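Local coordinates for protein beta-galactosidase/beta-glucuronidase (Faecalibacterium prausnitzii L2-6, PDB 6MVF) that binds flavin mononucleotide and probably hydrolyses beta-glucuronides in the human gut as a family 2 glycoside hydrolase, at residues Tyr487-Pro500 / Tyr505-Met517. Residues are numbered along the deposited sequence; the frame is centred on the assembly and turned at random.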
loop_
_atom_site.group_PDB
_atom_site.type_symbol
_atom_site.label_atom_id
_atom_site.label_comp_id
_atom_site.label_asym_id
_atom_site.label_seq_id
_atom_site.Cartn_x
_atom_site.Cartn_y
_atom_site.Cartn_z
ATOM N N TYR A 487 10.175 38.704 -11.425
ATOM C CA TYR A 487 10.129 39.168 -12.798
ATOM C C TYR A 487 9.206 38.204 -13.527
ATOM O O TYR A 487 9.047 37.056 -13.110
ATOM C CB TYR A 487 11.520 39.202 -13.438
ATOM C CG TYR A 487 12.139 37.849 -13.700
ATOM C CD1 TYR A 487 12.849 37.170 -12.702
ATOM C CD2 TYR A 487 12.015 37.245 -14.943
ATOM C CE1 TYR A 487 13.420 35.920 -12.955
ATOM C CE2 TYR A 487 12.579 36.009 -15.205
ATOM C CZ TYR A 487 13.280 35.352 -14.217
ATOM O OH TYR A 487 13.845 34.133 -14.513
ATOM N N GLY A 488 8.576 38.667 -14.592
ATOM C CA GLY A 488 7.663 37.795 -15.294
ATOM C C GLY A 488 6.745 38.578 -16.211
ATOM O O GLY A 488 6.906 39.771 -16.413
ATOM N N CYS A 489 5.758 37.870 -16.731
ATOM C CA CYS A 489 4.990 38.381 -17.847
ATOM C C CYS A 489 3.771 37.489 -17.993
ATOM O O CYS A 489 3.851 36.289 -17.721
ATOM C CB CYS A 489 5.870 38.367 -19.094
ATOM S SG CYS A 489 5.096 38.747 -20.589
ATOM N N GLU A 490 2.638 38.074 -18.350
ATOM C CA GLU A 490 1.434 37.273 -18.474
ATOM C C GLU A 490 1.479 36.464 -19.751
ATOM O O GLU A 490 2.060 36.879 -20.753
ATOM C CB GLU A 490 0.180 38.141 -18.467
ATOM C CG GLU A 490 0.058 38.990 -17.208
ATOM C CD GLU A 490 -0.859 38.371 -16.192
ATOM O OE1 GLU A 490 -1.597 37.441 -16.608
ATOM O OE2 GLU A 490 -0.834 38.814 -15.005
ATOM N N GLY A 491 0.881 35.283 -19.684
ATOM C CA GLY A 491 0.695 34.388 -20.802
ATOM C C GLY A 491 -0.635 33.674 -20.640
ATOM O O GLY A 491 -0.865 32.954 -19.659
ATOM N N ILE A 492 -1.536 33.900 -21.587
ATOM C CA ILE A 492 -2.853 33.285 -21.587
ATOM C C ILE A 492 -2.904 32.415 -22.836
ATOM O O ILE A 492 -2.783 32.927 -23.952
ATOM C CB ILE A 492 -3.952 34.355 -21.535
ATOM C CG1 ILE A 492 -3.759 35.152 -20.231
ATOM C CG2 ILE A 492 -5.329 33.737 -21.613
ATOM C CD1 ILE A 492 -4.802 36.188 -19.924
ATOM N N ILE A 493 -3.002 31.092 -22.657
ATOM C CA ILE A 493 -2.531 30.201 -23.725
ATOM C C ILE A 493 -3.559 29.970 -24.834
ATOM O O ILE A 493 -3.298 29.212 -25.772
ATOM C CB ILE A 493 -2.028 28.844 -23.178
ATOM C CG1 ILE A 493 -3.055 28.151 -22.283
ATOM C CG2 ILE A 493 -0.732 29.010 -22.441
ATOM C CD1 ILE A 493 -2.541 26.874 -21.656
ATOM N N ASN A 494 -4.709 30.635 -24.782
ATOM C CA ASN A 494 -5.554 30.659 -25.974
ATOM C C ASN A 494 -5.233 31.808 -26.941
ATOM O O ASN A 494 -5.665 31.734 -28.102
ATOM C CB ASN A 494 -7.039 30.699 -25.584
ATOM C CG ASN A 494 -7.419 31.963 -24.849
ATOM O OD1 ASN A 494 -7.148 32.094 -23.662
ATOM N ND2 ASN A 494 -8.058 32.902 -25.552
ATOM N N TRP A 495 -4.478 32.851 -26.517
ATOM C CA TRP A 495 -4.041 33.927 -27.418
ATOM C C TRP A 495 -2.705 33.575 -28.066
ATOM O O TRP A 495 -1.777 33.128 -27.382
ATOM C CB TRP A 495 -3.901 35.269 -26.689
ATOM C CG TRP A 495 -5.041 35.646 -25.807
ATOM C CD1 TRP A 495 -4.964 36.023 -24.499
ATOM C CD2 TRP A 495 -6.436 35.688 -26.155
ATOM N NE1 TRP A 495 -6.227 36.290 -24.005
ATOM C CE2 TRP A 495 -7.144 36.090 -25.001
ATOM C CE3 TRP A 495 -7.152 35.422 -27.327
ATOM C CZ2 TRP A 495 -8.521 36.229 -24.984
ATOM C CZ3 TRP A 495 -8.520 35.553 -27.310
ATOM C CH2 TRP A 495 -9.195 35.954 -26.152
ATOM N N HIS A 496 -2.603 33.799 -29.380
ATOM C CA HIS A 496 -1.389 33.501 -30.139
ATOM C C HIS A 496 -1.179 34.514 -31.255
ATOM O O HIS A 496 -2.100 34.795 -32.030
ATOM C CB HIS A 496 -1.441 32.092 -30.725
ATOM C CG HIS A 496 -1.565 31.039 -29.681
ATOM N ND1 HIS A 496 -0.515 30.684 -28.865
ATOM C CD2 HIS A 496 -2.629 30.315 -29.270
ATOM C CE1 HIS A 496 -0.920 29.763 -28.011
ATOM N NE2 HIS A 496 -2.201 29.524 -28.234
ATOM N N SER A 497 0.048 35.031 -31.348
ATOM C CA SER A 497 0.376 36.100 -32.276
ATOM C C SER A 497 1.593 35.756 -33.126
ATOM O O SER A 497 2.606 35.259 -32.619
ATOM C CB SER A 497 0.649 37.394 -31.529
ATOM O OG SER A 497 1.023 38.391 -32.459
ATOM N N ASN A 498 1.493 36.038 -34.427
ATOM C CA ASN A 498 2.661 35.966 -35.298
ATOM C C ASN A 498 3.599 37.153 -35.101
ATOM O O ASN A 498 4.754 37.099 -35.528
ATOM C CB ASN A 498 2.219 35.883 -36.759
ATOM C CG ASN A 498 1.731 34.510 -37.135
ATOM O OD1 ASN A 498 2.318 33.504 -36.744
ATOM N ND2 ASN A 498 0.651 34.455 -37.899
ATOM N N THR A 499 3.127 38.226 -34.475
ATOM C CA THR A 499 3.954 39.383 -34.151
ATOM C C THR A 499 3.770 39.665 -32.674
ATOM O O THR A 499 3.143 40.661 -32.293
ATOM C CB THR A 499 3.579 40.597 -35.002
ATOM O OG1 THR A 499 2.194 40.916 -34.798
ATOM C CG2 THR A 499 3.835 40.316 -36.484
ATOM N N PRO A 500 4.288 38.788 -31.810
ATOM C CA PRO A 500 3.996 38.907 -30.375
ATOM C C PRO A 500 4.509 40.226 -29.823
ATOM O O PRO A 500 5.651 40.618 -30.068
ATOM C CB PRO A 500 4.728 37.708 -29.755
ATOM C CG PRO A 500 5.765 37.335 -30.750
ATOM C CD PRO A 500 5.234 37.699 -32.105
ATOM N N TYR A 505 -1.018 39.491 -24.520
ATOM C CA TYR A 505 -1.284 38.393 -23.588
ATOM C C TYR A 505 -0.966 37.015 -24.171
ATOM O O TYR A 505 -1.392 35.983 -23.614
ATOM C CB TYR A 505 -2.737 38.431 -23.090
ATOM C CG TYR A 505 -2.949 39.521 -22.090
ATOM C CD1 TYR A 505 -3.138 40.843 -22.505
ATOM C CD2 TYR A 505 -2.909 39.249 -20.722
ATOM C CE1 TYR A 505 -3.303 41.865 -21.585
ATOM C CE2 TYR A 505 -3.064 40.261 -19.789
ATOM C CZ TYR A 505 -3.267 41.570 -20.225
ATOM O OH TYR A 505 -3.433 42.575 -19.302
ATOM N N SER A 506 -0.221 36.973 -25.273
ATOM C CA SER A 506 -0.020 35.731 -26.006
ATOM C C SER A 506 1.063 34.890 -25.356
ATOM O O SER A 506 2.030 35.415 -24.792
ATOM C CB SER A 506 0.379 35.995 -27.457
ATOM O OG SER A 506 1.740 36.394 -27.522
ATOM N N GLU A 507 0.888 33.570 -25.469
ATOM C CA GLU A 507 1.884 32.613 -25.001
ATOM C C GLU A 507 3.240 32.886 -25.637
ATOM O O GLU A 507 4.281 32.681 -25.011
ATOM C CB GLU A 507 1.411 31.184 -25.314
ATOM C CG GLU A 507 2.246 30.088 -24.683
ATOM C CD GLU A 507 1.721 28.653 -24.904
ATOM O OE1 GLU A 507 2.305 27.746 -24.264
ATOM O OE2 GLU A 507 0.756 28.424 -25.693
ATOM N N GLU A 508 3.245 33.354 -26.883
ATOM C CA GLU A 508 4.500 33.617 -27.566
ATOM C C GLU A 508 5.245 34.777 -26.920
ATOM O O GLU A 508 6.473 34.755 -26.828
ATOM C CB GLU A 508 4.236 33.902 -29.052
ATOM C CG GLU A 508 3.856 32.682 -29.902
ATOM C CD GLU A 508 2.448 32.131 -29.600
ATOM O OE1 GLU A 508 1.573 32.938 -29.212
ATOM O OE2 GLU A 508 2.219 30.891 -29.741
ATOM N N TYR A 509 4.531 35.804 -26.461
ATOM C CA TYR A 509 5.250 36.959 -25.937
ATOM C C TYR A 509 5.844 36.652 -24.576
ATOM O O TYR A 509 6.940 37.118 -24.251
ATOM C CB TYR A 509 4.347 38.200 -25.858
ATOM C CG TYR A 509 5.111 39.408 -25.363
ATOM C CD1 TYR A 509 5.926 40.146 -26.222
ATOM C CD2 TYR A 509 5.066 39.776 -24.025
ATOM C CE1 TYR A 509 6.659 41.230 -25.754
ATOM C CE2 TYR A 509 5.795 40.848 -23.548
ATOM C CZ TYR A 509 6.587 41.577 -24.412
ATOM O OH TYR A 509 7.292 42.655 -23.920
ATOM N N GLN A 510 5.132 35.869 -23.775
ATOM C CA GLN A 510 5.681 35.463 -22.495
ATOM C C GLN A 510 6.918 34.600 -22.677
ATOM O O GLN A 510 7.851 34.686 -21.872
ATOM C CB GLN A 510 4.621 34.737 -21.694
ATOM C CG GLN A 510 4.981 34.502 -20.245
ATOM C CD GLN A 510 4.211 33.302 -19.657
ATOM O OE1 GLN A 510 3.959 32.323 -20.355
ATOM N NE2 GLN A 510 3.822 33.391 -18.382
ATOM N N ALA A 511 6.965 33.796 -23.744
ATOM C CA ALA A 511 8.151 32.979 -24.012
ATOM C C ALA A 511 9.336 33.840 -24.432
ATOM O O ALA A 511 10.472 33.562 -24.033
ATOM C CB ALA A 511 7.855 31.917 -25.075
ATOM N N LEU A 512 9.092 34.892 -25.229
ATOM C CA LEU A 512 10.157 35.820 -25.609
ATOM C C LEU A 512 10.718 36.543 -24.393
ATOM O O LEU A 512 11.929 36.738 -24.283
ATOM C CB LEU A 512 9.641 36.846 -26.627
ATOM C CG LEU A 512 9.383 36.403 -28.064
ATOM C CD1 LEU A 512 8.697 37.523 -28.841
ATOM C CD2 LEU A 512 10.672 35.987 -28.756
ATOM N N TYR A 513 9.842 36.981 -23.492
ATOM C CA TYR A 513 10.283 37.630 -22.265
ATOM C C TYR A 513 11.226 36.720 -21.472
ATOM O O TYR A 513 12.304 37.149 -21.035
ATOM C CB TYR A 513 9.050 38.024 -21.438
ATOM C CG TYR A 513 9.366 38.551 -20.064
ATOM C CD1 TYR A 513 9.563 37.683 -19.001
ATOM C CD2 TYR A 513 9.485 39.924 -19.830
ATOM C CE1 TYR A 513 9.873 38.159 -17.744
ATOM C CE2 TYR A 513 9.788 40.417 -18.573
ATOM C CZ TYR A 513 9.980 39.525 -17.533
ATOM O OH TYR A 513 10.269 39.981 -16.279
ATOM N N HIS A 514 10.843 35.445 -21.297
ATOM C CA HIS A 514 11.648 34.536 -20.486
ATOM C C HIS A 514 12.839 33.967 -21.244
ATOM O O HIS A 514 13.843 33.611 -20.617
ATOM C CB HIS A 514 10.777 33.420 -19.933
ATOM C CG HIS A 514 9.902 33.856 -18.806
ATOM N ND1 HIS A 514 10.408 34.344 -17.619
ATOM C CD2 HIS A 514 8.555 33.899 -18.686
ATOM C CE1 HIS A 514 9.411 34.646 -16.808
ATOM N NE2 HIS A 514 8.274 34.387 -17.432
ATOM N N GLU A 515 12.767 33.881 -22.574
ATOM C CA GLU A 515 13.973 33.610 -23.355
ATOM C C GLU A 515 15.078 34.603 -23.008
ATOM O O GLU A 515 16.233 34.215 -22.780
ATOM C CB GLU A 515 13.664 33.650 -24.855
ATOM C CG GLU A 515 12.979 32.386 -25.377
ATOM C CD GLU A 515 12.419 32.535 -26.798
ATOM O OE1 GLU A 515 12.890 33.398 -27.579
ATOM O OE2 GLU A 515 11.492 31.774 -27.134
ATOM N N TYR A 516 14.736 35.896 -22.941
ATOM C CA TYR A 516 15.746 36.902 -22.626
ATOM C C TYR A 516 16.223 36.769 -21.181
ATOM O O TYR A 516 17.428 36.810 -20.917
ATOM C CB TYR A 516 15.202 38.309 -22.907
ATOM C CG TYR A 516 16.136 39.449 -22.522
ATOM C CD1 TYR A 516 16.269 39.847 -21.191
ATOM C CD2 TYR A 516 16.873 40.138 -23.488
ATOM C CE1 TYR A 516 17.114 40.884 -20.822
ATOM C CE2 TYR A 516 17.713 41.197 -23.136
ATOM C CZ TYR A 516 17.831 41.556 -21.792
ATOM O OH TYR A 516 18.660 42.581 -21.399
ATOM N N MET A 517 15.297 36.610 -20.232
ATOM C CA MET A 517 15.676 36.625 -18.819
ATOM C C MET A 517 16.503 35.403 -18.443
ATOM O O MET A 517 17.450 35.512 -17.654
ATOM C CB MET A 517 14.433 36.709 -17.937
ATOM C CG MET A 517 13.615 37.957 -18.173
ATOM S SD MET A 517 14.556 39.467 -17.828
ATOM C CE MET A 517 14.591 39.453 -16.032
HETATM O O HOH W 1 5.968 35.135 -15.939
HETATM O O HOH W 2 2.031 37.661 -23.139
#
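His496 and Glu508 meet through a His-carboxylate hydrogen bond, ND1 donating to the syn lone pair of OE2 at 2.9 Å, with ring and carboxylate planes 64° apart. The glutamate chain bends at chi2 (71°), which folds its carboxylate back toward the loop. Beside it, Glu507 OE2 lies at the edge of the same ring, 3.2 Å from His496 CE1, while Glu507 OE1 forms a salt bridge with Arg587. Ser506 takes the N-cap position, its OG accepting from Tyr509 N, and the loop backbone is held just before it by Ile492 N donating to Tyr505 O at 2.9 Å. Further along, the extended Gln510 side chain delivers NE2 to Cys489 O (3.0 Å), and water 1 links Cys489 N with His514 NE2, whose ring is also hydrogen-bonded through ND1 to Tyr571 OH.

Cys489 sets CB over one face of the Tyr513 ring, 3.9 Å from its centroid, and with SG trans to the backbone N (chi1 172°) brings the sulfur to the edge of the Tyr509 ring. Tyr513 OH receives a weak bond from Gly488 N; a leucine here would probably leave that amide without this partner and Cys489 without its aromatic face. Met517, bent at chi2 and chi3, curls CE over the Tyr487 ring. At the far end of the loop Pro500 packs on the helix, CG on Leu512 CD1 (3.5 Å) and CB against Tyr509 CB.

The loop thus runs from strand 482-487 of the TIM barrel back along helix 507-522, a beta-to-alpha connection. Ile492 and Ile493 pack on Asn263 of the second subunit, whereas strand 529-532 and helix 566-575 border the end where Tyr487 meets His514.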